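PDB 2J2M: catalase from Exiguobacterium oxidotolerans, which catalyses the breakdown of hydrogen peroxide to water and oxygen with a haem group, as a member of the haem catalase family. Local coordinates for residues S189-R194 / P219-H224; F255-L260 / T296-K301; E172-L177 / N419-A424; T106-R111 / M178-D183. All blocks are in the same frame, centred on the assembly; numbering follows the deposited sequence.

Following the chain from the N terminus, contact 4 closes first: the loop 106-111, ahead of strand 112-119, meets the end of helix 174-180. Before it closes, contact 3 has opened at 172-177 on the same helix; it closes only at 419-424, so contacts 3 and 4 cross. Contacts 1 and 2 follow in series, both nested inside the long loop of contact 3. Contact 1 packs loop 189-194 on the turn after strand 210-219, and contact 2 pairs strands 257-265 and 292-302, touching contact 1 through Trp258. Together they tie the beta-barrel and its flanking loops to helix 174-180, and that helix to the C-terminal helices.

Contact 1 (S189-R194 / P219-H224); sequences SYRKMR and PKEGVH
Lys192 O receives the backbone N-H of His224 in a nearly straight bond, N to O 2.9 Å with 164° at the hydrogen, the one direct hydrogen bond between 189-194 and 219-224. Around it the packing is close: Lys192 CA lies 3.3 Å from Gly222 O, and CG of the Pro219 ring sits 3.5 Å from Met193 O, a carbonyl that also accepts from Trp258 NE1. Towards Glu221 the contact is largely water-mediated. Water 1 accepts from Arg191 NE and donates to Glu221 OE2, while the direct ion pair, Arg191 NH2 to Glu221 OE2, is long at 3.9 Å. The guanidinium has stronger partners in Asp245 and Asp254. Water 2 joins Arg191 O to Glu221 N. On the more exposed side, Lys192 carries its CG beside the backbone N (chi1 -60°) and runs on extended, which brings CD to 3.6 Å from CD2 of the His224 ring. An alanine in place of Lys192 would probably leave that imidazole without its aliphatic neighbour and freer to turn. Nearby, Arg194 CG rests 4.1 Å from Val223 CG2, while its guanidinium reaches away to Glu184. Residues 219-222 form a type I beta turn, with Gly222 at a positive phi that suits glycine, and this turn leaves strand 210-219 of the catalase beta-barrel.

Contact 2 (F255-L260 / T296-K301); sequences FPEWDL and TMTLNK
Asn300 CB sits squarely over the Phe255 ring, 3.5 Å from its centroid and only 5° off the ring normal, a CH-pi contact at the end of an antiparallel strand pair of the catalase beta-barrel. The N-to-C directions of strands 257-260 and 296-301 are 160° apart, close to antiparallel. Trp258 and Met297 form the hydrogen-bonded pair, each backbone N reaching the other's carbonyl: Met297 N to Trp258 O is 2.8 Å and Trp258 N to Met297 O 2.9 Å. Leu299 N continues the ladder to Pro256 O. On the face carrying Trp258 and Met297 the contact is apolar. The methionine bends at its last torsion (chi3 68°), which places CE 3.8 Å from Trp258 CE3, and Leu299 CD2 lies 3.7 Å from Trp258 CZ3. Phe94 and Phe113 also meet the indole. The other face is polar and partly exposed. There Asp259 and Thr296 lie side by side, the carboxylate bonded to His293. Glu257 and Thr298 likewise point the same way, and Thr298 OG1 donates to Glu257 OE2 at 2.6 Å, meeting that oxygen from above the carboxylate plane.

Contact 3 (E172-L177 / N419-A424); sequences ESTNML and NNFGQA
The backbones of 172-177 and 419-424 come closest at Asn175 and Ala424, with CA atoms 4.1 Å apart, and again at Glu172 and Asn420. Ala424 points its CB at helix 174-180, 3.6 Å from Asn175 CA, and Thr174 CG2 lies 3.9 Å from Ala424 CB. Water 3 bridges the two backbones, accepting from Asn175 N and donating to Asn420 O. The contact ties helix 174-180, in the catalase-family part of the chain, to the C-terminal helical region that begins with helix 422-430, where Phe421 holds the N-cap position. Asn175 turns CG anti to its backbone N (chi1 -155°), carrying the amide across to Gln423. The stronger partner of its ND2 is Thr281 O; it bonds only weakly to Gln423 OE1, at 3.3 Å, the two amide planes 67° apart. Gln423 OE1 also accepts from Asp283 N. Asn175 OD1 is buried at 3.3 Å from Ala424 CA without a polar partner. A leucine in place of Asn175 would probably leave Thr281 O, and to a lesser degree Gln423 OE1, without this donor. Thr174 OG1 lies 3.7 Å from Phe421 CE1 and is bonded to Pro171 O; Asn420 OD1 rests 3.2 Å from Glu172 CB and accepts from Arg137.

Contact 4 (T106-R111 / M178-D183); sequences TLRDPR and MHIFTD
Arg108 NH2 is held by two carbonyls: Ile180 O, at the end of helix 174-180, at 3.0 Å with 149° at the hydrogen, and Thr182 O, just past it, at 2.8 Å in a weaker, more bent bond. Both oxygens lie at the edge of the guanidinium, near its plane. The positive group thus sits at the C-terminal end of the helix, which is likely to be electrostatically favourable. Arg108 starts with CG anti to its backbone N (chi1 -172°) and bends at chi3, which lets its aliphatic part pack on the way. CD lies 3.7 Å from Phe181 CD2, the two side chains crossing at about a right angle. Ile180 CD1 touches Arg108 CG and Pro110 CD, each at 3.9 Å. The loop 106-111 is braced from inside: Arg111 reaches back and grips Leu107 O end-on with NH1 and NH2, at 2.6 Å and 2.8 Å, and NH1 also bonds to Asp109 O. Leu107 itself packs on Phe239 of a second subunit. On the other segment, Thr182 OG1 bonds to His179 O at 2.7 Å where the chain leaves the helix. The side chain of Pro110 is about 7 Å from the bound haem. The loop leads into strand 112-119, while helix 433-447 packs on the contact, with Leu439 and Leu443 on Phe181 and Asn442 against Arg108.

Contact 1 (S189-R194 / P219-H224)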
loop_
_atom_site.group_PDB
_atom_site.type_symbol
_atom_site.label_atom_id
_atom_site.label_comp_id
_atom_site.label_asym_id
_atom_site.label_seq_id
_atom_site.Cartn_x
_atom_site.Cartn_y
_atom_site.Cartn_z
ATOM N N SER A 189 9.349 17.742 -30.574
ATOM C CA SER A 189 9.343 17.833 -29.129
ATOM C C SER A 189 8.013 18.329 -28.566
ATOM O O SER A 189 7.089 18.745 -29.295
ATOM C CB SER A 189 10.507 18.677 -28.602
ATOM O OG SER A 189 10.439 19.971 -29.129
ATOM N N TYR A 190 7.956 18.261 -27.240
ATOM C CA TYR A 190 6.843 18.754 -26.459
ATOM C C TYR A 190 6.473 20.211 -26.755
ATOM O O TYR A 190 5.284 20.553 -26.757
ATOM C CB TYR A 190 7.149 18.539 -24.977
ATOM C CG TYR A 190 7.306 17.067 -24.605
ATOM C CD1 TYR A 190 6.492 16.098 -25.167
ATOM C CD2 TYR A 190 8.266 16.656 -23.676
ATOM C CE1 TYR A 190 6.633 14.745 -24.822
ATOM C CE2 TYR A 190 8.407 15.309 -23.324
ATOM C CZ TYR A 190 7.580 14.363 -23.900
ATOM O OH TYR A 190 7.703 13.045 -23.561
ATOM N N ARG A 191 7.475 21.052 -27.028
ATOM C CA ARG A 191 7.244 22.476 -27.248
ATOM C C ARG A 191 6.834 22.756 -28.697
ATOM O O ARG A 191 6.364 23.861 -29.034
ATOM C CB ARG A 191 8.461 23.309 -26.823
ATOM C CG ARG A 191 9.700 23.101 -27.660
ATOM C CD ARG A 191 10.981 23.458 -26.892
ATOM N NE ARG A 191 11.384 24.812 -27.207
ATOM C CZ ARG A 191 12.326 25.143 -28.083
ATOM N NH1 ARG A 191 13.030 24.213 -28.716
ATOM N NH2 ARG A 191 12.589 26.427 -28.287
ATOM N N LYS A 192 6.985 21.743 -29.548
ATOM C CA LYS A 192 6.631 21.887 -30.955
ATOM C C LYS A 192 5.429 21.035 -31.353
ATOM O O LYS A 192 5.418 20.412 -32.411
ATOM C CB LYS A 192 7.837 21.586 -31.830
ATOM C CG LYS A 192 8.996 22.515 -31.538
ATOM C CD LYS A 192 10.094 22.413 -32.578
ATOM C CE LYS A 192 11.282 23.271 -32.136
ATOM N NZ LYS A 192 12.430 23.052 -33.049
ATOM N N MET A 193 4.418 21.037 -30.497
ATOM C CA MET A 193 3.191 20.290 -30.723
ATOM C C MET A 193 1.990 21.071 -30.221
ATOM O O MET A 193 2.105 21.973 -29.376
ATOM C CB MET A 193 3.243 18.940 -30.001
ATOM C CG MET A 193 2.926 19.014 -28.513
ATOM S SD MET A 193 3.262 17.439 -27.725
ATOM C CE MET A 193 2.749 17.796 -26.016
ATOM N N ARG A 194 0.828 20.700 -30.735
ATOM C CA ARG A 194 -0.424 21.333 -30.351
ATOM C C ARG A 194 -1.079 20.559 -29.208
ATOM O O ARG A 194 -0.547 19.518 -28.756
ATOM C CB ARG A 194 -1.360 21.434 -31.578
ATOM C CG ARG A 194 -1.456 20.145 -32.417
ATOM C CD ARG A 194 -2.811 20.008 -33.083
ATOM N NE ARG A 194 -2.806 18.937 -34.090
ATOM C CZ ARG A 194 -3.829 18.643 -34.897
ATOM N NH1 ARG A 194 -3.699 17.660 -35.792
ATOM N NH2 ARG A 194 -4.976 19.336 -34.818
ATOM N N PRO A 219 0.903 26.100 -30.689
ATOM C CA PRO A 219 2.218 26.473 -30.176
ATOM C C PRO A 219 2.830 27.645 -30.913
ATOM O O PRO A 219 2.777 27.690 -32.144
ATOM C CB PRO A 219 3.054 25.221 -30.418
ATOM C CG PRO A 219 2.452 24.591 -31.629
ATOM C CD PRO A 219 0.972 24.909 -31.566
ATOM N N LYS A 220 3.439 28.570 -30.181
ATOM C CA LYS A 220 4.120 29.692 -30.834
ATOM C C LYS A 220 5.333 29.225 -31.681
ATOM O O LYS A 220 5.654 29.851 -32.691
ATOM C CB LYS A 220 4.474 30.799 -29.818
ATOM C CG LYS A 220 5.897 31.377 -29.936
ATOM C CD LYS A 220 5.907 32.920 -29.895
ATOM C CE LYS A 220 7.175 33.459 -29.223
ATOM N NZ LYS A 220 8.420 33.144 -30.010
ATOM N N GLU A 221 5.970 28.120 -31.266
ATOM C CA GLU A 221 7.080 27.490 -32.011
ATOM C C GLU A 221 6.630 26.694 -33.245
ATOM O O GLU A 221 7.477 26.183 -33.985
ATOM C CB GLU A 221 7.907 26.549 -31.112
ATOM C CG GLU A 221 8.373 27.124 -29.777
ATOM C CD GLU A 221 9.409 28.242 -29.916
ATOM O OE1 GLU A 221 9.983 28.398 -31.005
ATOM O OE2 GLU A 221 9.651 28.975 -28.927
ATOM N N GLY A 222 5.324 26.573 -33.469
ATOM C CA GLY A 222 4.821 25.760 -34.571
ATOM C C GLY A 222 4.809 24.265 -34.260
ATOM O O GLY A 222 5.520 23.796 -33.361
ATOM N N VAL A 223 3.973 23.532 -34.991
ATOM C CA VAL A 223 3.950 22.070 -34.993
ATOM C C VAL A 223 5.106 21.527 -35.844
ATOM O O VAL A 223 5.139 21.739 -37.065
ATOM C CB VAL A 223 2.606 21.520 -35.598
ATOM C CG1 VAL A 223 2.650 19.974 -35.742
ATOM C CG2 VAL A 223 1.415 21.960 -34.761
ATOM N N HIS A 224 6.051 20.835 -35.213
ATOM C CA HIS A 224 7.147 20.221 -35.955
ATOM C C HIS A 224 7.258 18.721 -35.640
ATOM O O HIS A 224 7.285 18.323 -34.485
ATOM C CB HIS A 224 8.463 20.957 -35.686
ATOM C CG HIS A 224 8.457 22.388 -36.139
ATOM N ND1 HIS A 224 8.754 22.764 -37.434
ATOM C CD2 HIS A 224 8.190 23.535 -35.466
ATOM C CE1 HIS A 224 8.668 24.079 -37.539
ATOM N NE2 HIS A 224 8.336 24.572 -36.356
HETATM O O HOH W 1 10.605 27.332 -26.589
HETATM O O HOH W 2 5.459 26.579 -28.505
#

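Contact 2 (F255-L260 / T296-K301)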
loop_
_atom_site.group_PDB
_atom_site.type_symbol
_atom_site.label_atom_id
_atom_site.label_comp_id
_atom_site.label_asym_id
_atom_site.label_seq_id
_atom_site.Cartn_x
_atom_site.Cartn_y
_atom_site.Cartn_z
ATOM N N PHE A 255 11.221 30.559 -23.471
ATOM C CA PHE A 255 10.029 29.984 -22.846
ATOM C C PHE A 255 8.978 29.433 -23.824
ATOM O O PHE A 255 8.452 30.169 -24.658
ATOM C CB PHE A 255 9.377 31.023 -21.944
ATOM C CG PHE A 255 10.255 31.499 -20.806
ATOM C CD1 PHE A 255 10.152 32.816 -20.347
ATOM C CD2 PHE A 255 11.185 30.631 -20.194
ATOM C CE1 PHE A 255 10.949 33.273 -19.301
ATOM C CE2 PHE A 255 11.999 31.071 -19.136
ATOM C CZ PHE A 255 11.876 32.400 -18.684
ATOM N N PRO A 256 8.656 28.129 -23.723
ATOM C CA PRO A 256 7.585 27.573 -24.555
ATOM C C PRO A 256 6.243 28.275 -24.261
ATOM O O PRO A 256 5.891 28.457 -23.090
ATOM C CB PRO A 256 7.529 26.104 -24.106
ATOM C CG PRO A 256 8.843 25.838 -23.515
ATOM C CD PRO A 256 9.246 27.098 -22.848
ATOM N N GLU A 257 5.516 28.657 -25.313
ATOM C CA GLU A 257 4.257 29.345 -25.179
ATOM C C GLU A 257 3.242 28.709 -26.087
ATOM O O GLU A 257 3.595 28.249 -27.158
ATOM C CB GLU A 257 4.402 30.824 -25.554
ATOM C CG GLU A 257 5.370 31.611 -24.668
ATOM C CD GLU A 257 5.117 33.123 -24.681
ATOM O OE1 GLU A 257 4.696 33.685 -25.714
ATOM O OE2 GLU A 257 5.339 33.755 -23.633
ATOM N N TRP A 258 1.979 28.684 -25.666
ATOM C CA TRP A 258 0.890 28.265 -26.538
ATOM C C TRP A 258 -0.268 29.232 -26.382
ATOM O O TRP A 258 -0.518 29.757 -25.275
ATOM C CB TRP A 258 0.341 26.878 -26.155
ATOM C CG TRP A 258 1.211 25.679 -26.395
ATOM C CD1 TRP A 258 1.026 24.710 -27.341
ATOM C CD2 TRP A 258 2.359 25.280 -25.631
ATOM N NE1 TRP A 258 2.004 23.741 -27.237
ATOM C CE2 TRP A 258 2.835 24.070 -26.193
ATOM C CE3 TRP A 258 3.032 25.827 -24.533
ATOM C CZ2 TRP A 258 3.954 23.406 -25.692
ATOM C CZ3 TRP A 258 4.144 25.172 -24.042
ATOM C CH2 TRP A 258 4.591 23.971 -24.615
ATOM N N ASP A 259 -1.016 29.426 -27.470
ATOM C CA ASP A 259 -2.312 30.092 -27.375
ATOM C C ASP A 259 -3.503 29.134 -27.180
ATOM O O ASP A 259 -3.577 28.077 -27.809
ATOM C CB ASP A 259 -2.505 31.017 -28.570
ATOM C CG ASP A 259 -1.493 32.124 -28.579
ATOM O OD1 ASP A 259 -0.408 31.909 -29.140
ATOM O OD2 ASP A 259 -1.745 33.188 -27.984
ATOM N N LEU A 260 -4.417 29.508 -26.294
ATOM C CA LEU A 260 -5.662 28.737 -26.053
ATOM C C LEU A 260 -6.859 29.316 -26.828
ATOM O O LEU A 260 -7.197 30.493 -26.685
ATOM C CB LEU A 260 -6.000 28.680 -24.557
ATOM C CG LEU A 260 -7.239 27.896 -24.101
ATOM C CD1 LEU A 260 -7.045 26.374 -24.259
ATOM C CD2 LEU A 260 -7.574 28.215 -22.652
ATOM N N THR A 296 -3.046 32.862 -23.432
ATOM C CA THR A 296 -1.758 32.257 -23.718
ATOM C C THR A 296 -1.011 31.739 -22.476
ATOM O O THR A 296 -0.955 32.390 -21.425
ATOM C CB THR A 296 -0.878 33.144 -24.707
ATOM O OG1 THR A 296 0.458 33.338 -24.199
ATOM C CG2 THR A 296 -1.541 34.463 -25.016
ATOM N N MET A 297 -0.478 30.527 -22.605
ATOM C CA MET A 297 0.293 29.922 -21.544
ATOM C C MET A 297 1.775 30.073 -21.856
ATOM O O MET A 297 2.213 29.824 -22.994
ATOM C CB MET A 297 -0.090 28.446 -21.366
ATOM C CG MET A 297 0.891 27.625 -20.509
ATOM S SD MET A 297 0.371 25.903 -20.165
ATOM C CE MET A 297 0.481 25.158 -21.780
ATOM N N THR A 298 2.532 30.482 -20.836
ATOM C CA THR A 298 3.983 30.558 -20.899
ATOM C C THR A 298 4.554 29.653 -19.804
ATOM O O THR A 298 4.226 29.836 -18.643
ATOM C CB THR A 298 4.447 32.021 -20.681
ATOM O OG1 THR A 298 3.868 32.844 -21.703
ATOM C CG2 THR A 298 5.989 32.150 -20.717
ATOM N N LEU A 299 5.355 28.658 -20.181
ATOM C CA LEU A 299 6.113 27.850 -19.212
ATOM C C LEU A 299 7.540 28.429 -19.005
ATOM O O LEU A 299 8.404 28.359 -19.880
ATOM C CB LEU A 299 6.180 26.390 -19.668
ATOM C CG LEU A 299 5.130 25.320 -19.327
ATOM C CD1 LEU A 299 3.810 25.862 -18.836
ATOM C CD2 LEU A 299 4.932 24.387 -20.486
ATOM N N ASN A 300 7.769 28.992 -17.824
ATOM C CA ASN A 300 8.965 29.783 -17.579
ATOM C C ASN A 300 9.847 29.308 -16.402
ATOM O O ASN A 300 10.836 29.950 -16.059
ATOM C CB ASN A 300 8.584 31.268 -17.421
ATOM C CG ASN A 300 7.568 31.525 -16.296
ATOM O OD1 ASN A 300 7.334 30.699 -15.423
ATOM N ND2 ASN A 300 6.962 32.691 -16.335
ATOM N N LYS A 301 9.502 28.179 -15.801
ATOM C CA LYS A 301 10.271 27.681 -14.695
ATOM C C LYS A 301 10.295 26.168 -14.695
ATOM O O LYS A 301 9.261 25.517 -14.617
ATOM C CB LYS A 301 9.673 28.195 -13.381
ATOM C CG LYS A 301 10.437 27.788 -12.172
ATOM C CD LYS A 301 10.149 28.721 -11.019
ATOM C CE LYS A 301 10.400 28.008 -9.681
ATOM N NZ LYS A 301 11.840 27.686 -9.555
#

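Contact 3 (E172-L177 / N419-A424)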
loop_
_atom_site.group_PDB
_atom_site.type_symbol
_atom_site.label_atom_id
_atom_site.label_comp_id
_atom_site.label_asym_id
_atom_site.label_seq_id
_atom_site.Cartn_x
_atom_site.Cartn_y
_atom_site.Cartn_z
ATOM N N GLU A 172 -14.414 2.289 -35.618
ATOM C CA GLU A 172 -14.411 3.727 -35.228
ATOM C C GLU A 172 -12.997 4.320 -35.055
ATOM O O GLU A 172 -12.818 5.544 -35.037
ATOM C CB GLU A 172 -15.256 3.993 -33.961
ATOM C CG GLU A 172 -14.689 3.430 -32.624
ATOM C CD GLU A 172 -15.137 1.991 -32.350
ATOM O OE1 GLU A 172 -15.199 1.600 -31.158
ATOM O OE2 GLU A 172 -15.450 1.254 -33.317
ATOM N N SER A 173 -12.004 3.446 -34.916
ATOM C CA SER A 173 -10.609 3.849 -34.752
ATOM C C SER A 173 -9.968 4.397 -36.032
ATOM O O SER A 173 -8.832 4.911 -35.992
ATOM C CB SER A 173 -9.803 2.654 -34.305
ATOM O OG SER A 173 -9.734 1.771 -35.401
ATOM N N THR A 174 -10.675 4.291 -37.151
ATOM C CA THR A 174 -10.140 4.668 -38.457
ATOM C C THR A 174 -9.632 6.120 -38.468
ATOM O O THR A 174 -8.483 6.367 -38.778
ATOM C CB THR A 174 -11.200 4.400 -39.568
ATOM O OG1 THR A 174 -11.694 3.065 -39.431
ATOM C CG2 THR A 174 -10.631 4.542 -40.952
ATOM N N ASN A 175 -10.489 7.069 -38.120
ATOM C CA ASN A 175 -10.115 8.477 -38.019
ATOM C C ASN A 175 -8.821 8.771 -37.234
ATOM O O ASN A 175 -7.990 9.537 -37.698
ATOM C CB ASN A 175 -11.288 9.282 -37.429
ATOM C CG ASN A 175 -11.264 10.743 -37.836
ATOM O OD1 ASN A 175 -10.604 11.113 -38.794
ATOM N ND2 ASN A 175 -12.014 11.572 -37.121
ATOM N N MET A 176 -8.673 8.181 -36.041
ATOM C CA MET A 176 -7.459 8.321 -35.238
ATOM C C MET A 176 -6.235 7.736 -35.964
ATOM O O MET A 176 -5.136 8.345 -36.025
ATOM C CB MET A 176 -7.664 7.644 -33.874
ATOM C CG MET A 176 -6.523 7.838 -32.846
ATOM S SD MET A 176 -5.933 9.541 -32.674
ATOM C CE MET A 176 -5.246 9.373 -31.012
ATOM N N LEU A 177 -6.433 6.559 -36.548
ATOM C CA LEU A 177 -5.401 5.958 -37.369
ATOM C C LEU A 177 -4.926 6.932 -38.441
ATOM O O LEU A 177 -3.726 7.037 -38.650
ATOM C CB LEU A 177 -5.890 4.631 -37.950
ATOM C CG LEU A 177 -5.581 3.293 -37.225
ATOM C CD1 LEU A 177 -5.218 3.370 -35.733
ATOM C CD2 LEU A 177 -6.715 2.329 -37.414
ATOM N N ASN A 419 -20.854 6.903 -38.099
ATOM C CA ASN A 419 -20.052 7.491 -39.168
ATOM C C ASN A 419 -18.558 7.183 -38.949
ATOM O O ASN A 419 -17.725 8.094 -38.784
ATOM C CB ASN A 419 -20.331 8.999 -39.247
ATOM C CG ASN A 419 -19.761 9.639 -40.486
ATOM O OD1 ASN A 419 -19.098 8.992 -41.309
ATOM N ND2 ASN A 419 -20.016 10.923 -40.632
ATOM N N ASN A 420 -18.251 5.885 -38.937
ATOM C CA ASN A 420 -16.907 5.369 -38.656
ATOM C C ASN A 420 -15.830 5.718 -39.692
ATOM O O ASN A 420 -14.625 5.720 -39.364
ATOM C CB ASN A 420 -16.949 3.835 -38.480
ATOM C CG ASN A 420 -17.575 3.408 -37.156
ATOM O OD1 ASN A 420 -17.592 4.163 -36.180
ATOM N ND2 ASN A 420 -18.078 2.187 -37.115
ATOM N N PHE A 421 -16.265 6.003 -40.924
ATOM C CA PHE A 421 -15.368 6.103 -42.089
ATOM C C PHE A 421 -15.459 7.448 -42.819
ATOM O O PHE A 421 -14.523 7.856 -43.516
ATOM C CB PHE A 421 -15.662 4.961 -43.082
ATOM C CG PHE A 421 -15.671 3.589 -42.451
ATOM C CD1 PHE A 421 -14.485 2.986 -42.031
ATOM C CD2 PHE A 421 -16.867 2.902 -42.276
ATOM C CE1 PHE A 421 -14.485 1.730 -41.449
ATOM C CE2 PHE A 421 -16.884 1.637 -41.672
ATOM C CZ PHE A 421 -15.695 1.046 -41.264
ATOM N N GLY A 422 -16.588 8.131 -42.646
ATOM C CA GLY A 422 -16.903 9.338 -43.401
ATOM C C GLY A 422 -15.978 10.467 -43.027
ATOM O O GLY A 422 -15.355 11.082 -43.907
ATOM N N GLN A 423 -15.867 10.753 -41.729
ATOM C CA GLN A 423 -15.007 11.861 -41.319
ATOM C C GLN A 423 -13.511 11.549 -41.514
ATOM O O GLN A 423 -12.725 12.431 -41.919
ATOM C CB GLN A 423 -15.305 12.355 -39.903
ATOM C CG GLN A 423 -14.520 13.643 -39.662
ATOM C CD GLN A 423 -14.791 14.302 -38.342
ATOM O OE1 GLN A 423 -14.035 14.114 -37.387
ATOM N NE2 GLN A 423 -15.852 15.098 -38.278
ATOM N N ALA A 424 -13.140 10.297 -41.235
ATOM C CA ALA A 424 -11.800 9.786 -41.532
ATOM C C ALA A 424 -11.405 10.071 -42.984
ATOM O O ALA A 424 -10.291 10.544 -43.254
ATOM C CB ALA A 424 -11.732 8.301 -41.253
HETATM O O HOH W 3 -13.349 6.738 -37.075
#

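Contact 4 (T106-R111 / M178-D183)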
loop_
_atom_site.group_PDB
_atom_site.type_symbol
_atom_site.label_atom_id
_atom_site.label_comp_id
_atom_site.label_asym_id
_atom_site.label_seq_id
_atom_site.Cartn_x
_atom_site.Cartn_y
_atom_site.Cartn_z
ATOM N N THR A 106 11.000 9.066 -28.869
ATOM C CA THR A 106 10.976 9.082 -30.326
ATOM C C THR A 106 9.973 8.086 -30.885
ATOM O O THR A 106 9.934 7.866 -32.086
ATOM C CB THR A 106 12.350 8.709 -30.924
ATOM O OG1 THR A 106 12.848 7.557 -30.245
ATOM C CG2 THR A 106 13.344 9.823 -30.768
ATOM N N LEU A 107 9.177 7.470 -30.018
ATOM C CA LEU A 107 8.162 6.507 -30.482
ATOM C C LEU A 107 6.899 7.197 -30.959
ATOM O O LEU A 107 6.545 8.290 -30.468
ATOM C CB LEU A 107 7.817 5.483 -29.383
ATOM C CG LEU A 107 9.016 4.793 -28.715
ATOM C CD1 LEU A 107 8.550 3.670 -27.875
ATOM C CD2 LEU A 107 10.045 4.307 -29.726
ATOM N N ARG A 108 6.226 6.531 -31.897
ATOM C CA ARG A 108 4.914 6.904 -32.365
ATOM C C ARG A 108 3.856 6.710 -31.268
ATOM O O ARG A 108 3.681 5.608 -30.721
ATOM C CB ARG A 108 4.559 6.051 -33.594
ATOM C CG ARG A 108 3.258 6.503 -34.314
ATOM C CD ARG A 108 3.069 5.784 -35.635
ATOM N NE ARG A 108 4.231 5.947 -36.525
ATOM C CZ ARG A 108 4.505 7.044 -37.236
ATOM N NH1 ARG A 108 5.588 7.061 -38.003
ATOM N NH2 ARG A 108 3.714 8.128 -37.172
ATOM N N ASP A 109 3.134 7.776 -30.953
ATOM C CA ASP A 109 2.112 7.754 -29.888
ATOM C C ASP A 109 1.432 9.085 -29.930
ATOM O O ASP A 109 2.040 10.079 -30.371
ATOM C CB ASP A 109 2.761 7.671 -28.500
ATOM C CG ASP A 109 2.587 6.312 -27.829
ATOM O OD1 ASP A 109 3.236 6.099 -26.766
ATOM O OD2 ASP A 109 1.798 5.472 -28.334
ATOM N N PRO A 110 0.168 9.134 -29.468
ATOM C CA PRO A 110 -0.356 10.476 -29.215
ATOM C C PRO A 110 0.587 11.073 -28.181
ATOM O O PRO A 110 1.338 10.330 -27.530
ATOM C CB PRO A 110 -1.723 10.216 -28.600
ATOM C CG PRO A 110 -2.094 8.757 -29.000
ATOM C CD PRO A 110 -0.792 8.048 -29.146
ATOM N N ARG A 111 0.600 12.396 -28.049
ATOM C CA ARG A 111 1.365 13.032 -26.991
ATOM C C ARG A 111 0.413 13.703 -26.012
ATOM O O ARG A 111 -0.362 14.577 -26.417
ATOM C CB ARG A 111 2.321 14.080 -27.566
ATOM C CG ARG A 111 3.798 13.685 -27.571
ATOM C CD ARG A 111 4.027 12.394 -28.296
ATOM N NE ARG A 111 5.432 12.080 -28.492
ATOM C CZ ARG A 111 5.850 11.020 -29.193
ATOM N NH1 ARG A 111 4.954 10.192 -29.714
ATOM N NH2 ARG A 111 7.150 10.770 -29.370
ATOM N N MET A 178 -5.848 7.663 -39.091
ATOM C CA MET A 178 -5.481 8.683 -40.090
ATOM C C MET A 178 -4.530 9.744 -39.556
ATOM O O MET A 178 -3.681 10.217 -40.301
ATOM C CB MET A 178 -6.703 9.395 -40.666
ATOM C CG MET A 178 -7.583 8.550 -41.539
ATOM S SD MET A 178 -6.888 8.109 -43.159
ATOM C CE MET A 178 -8.364 7.301 -43.784
ATOM N N HIS A 179 -4.674 10.118 -38.283
ATOM C CA HIS A 179 -3.830 11.153 -37.659
ATOM C C HIS A 179 -2.475 10.638 -37.150
ATOM O O HIS A 179 -1.432 11.265 -37.331
ATOM C CB HIS A 179 -4.575 11.776 -36.475
ATOM C CG HIS A 179 -5.801 12.547 -36.863
ATOM N ND1 HIS A 179 -7.013 11.941 -37.105
ATOM C CD2 HIS A 179 -5.995 13.874 -37.063
ATOM C CE1 HIS A 179 -7.909 12.860 -37.419
ATOM N NE2 HIS A 179 -7.322 14.043 -37.381
ATOM N N ILE A 180 -2.524 9.479 -36.514
ATOM C CA ILE A 180 -1.426 8.931 -35.753
ATOM C C ILE A 180 -0.328 8.416 -36.688
ATOM O O ILE A 180 0.865 8.434 -36.348
ATOM C CB ILE A 180 -1.992 7.836 -34.750
ATOM C CG1 ILE A 180 -1.496 8.070 -33.320
ATOM C CG2 ILE A 180 -1.796 6.415 -35.248
ATOM C CD1 ILE A 180 -0.284 7.304 -32.929
ATOM N N PHE A 181 -0.733 7.966 -37.879
ATOM C CA PHE A 181 0.233 7.475 -38.861
ATOM C C PHE A 181 0.685 8.510 -39.883
ATOM O O PHE A 181 1.419 8.165 -40.812
ATOM C CB PHE A 181 -0.255 6.185 -39.520
ATOM C CG PHE A 181 -0.195 4.989 -38.609
ATOM C CD1 PHE A 181 -1.352 4.504 -38.007
ATOM C CD2 PHE A 181 1.018 4.347 -38.356
ATOM C CE1 PHE A 181 -1.308 3.402 -37.168
ATOM C CE2 PHE A 181 1.078 3.228 -37.506
ATOM C CZ PHE A 181 -0.085 2.758 -36.912
ATOM N N THR A 182 0.276 9.771 -39.721
ATOM C CA THR A 182 1.015 10.872 -40.339
ATOM C C THR A 182 2.320 11.030 -39.540
ATOM O O THR A 182 2.558 10.293 -38.569
ATOM C CB THR A 182 0.221 12.252 -40.398
ATOM O OG1 THR A 182 0.009 12.801 -39.085
ATOM C CG2 THR A 182 -1.108 12.116 -41.145
ATOM N N ASP A 183 3.165 11.977 -39.923
ATOM C CA ASP A 183 4.362 12.256 -39.122
ATOM C C ASP A 183 4.005 12.980 -37.802
ATOM O O ASP A 183 4.844 13.062 -36.876
ATOM C CB ASP A 183 5.437 13.010 -39.925
ATOM C CG ASP A 183 6.082 12.147 -41.033
ATOM O OD1 ASP A 183 5.914 10.905 -41.079
ATOM O OD2 ASP A 183 6.774 12.715 -41.883
#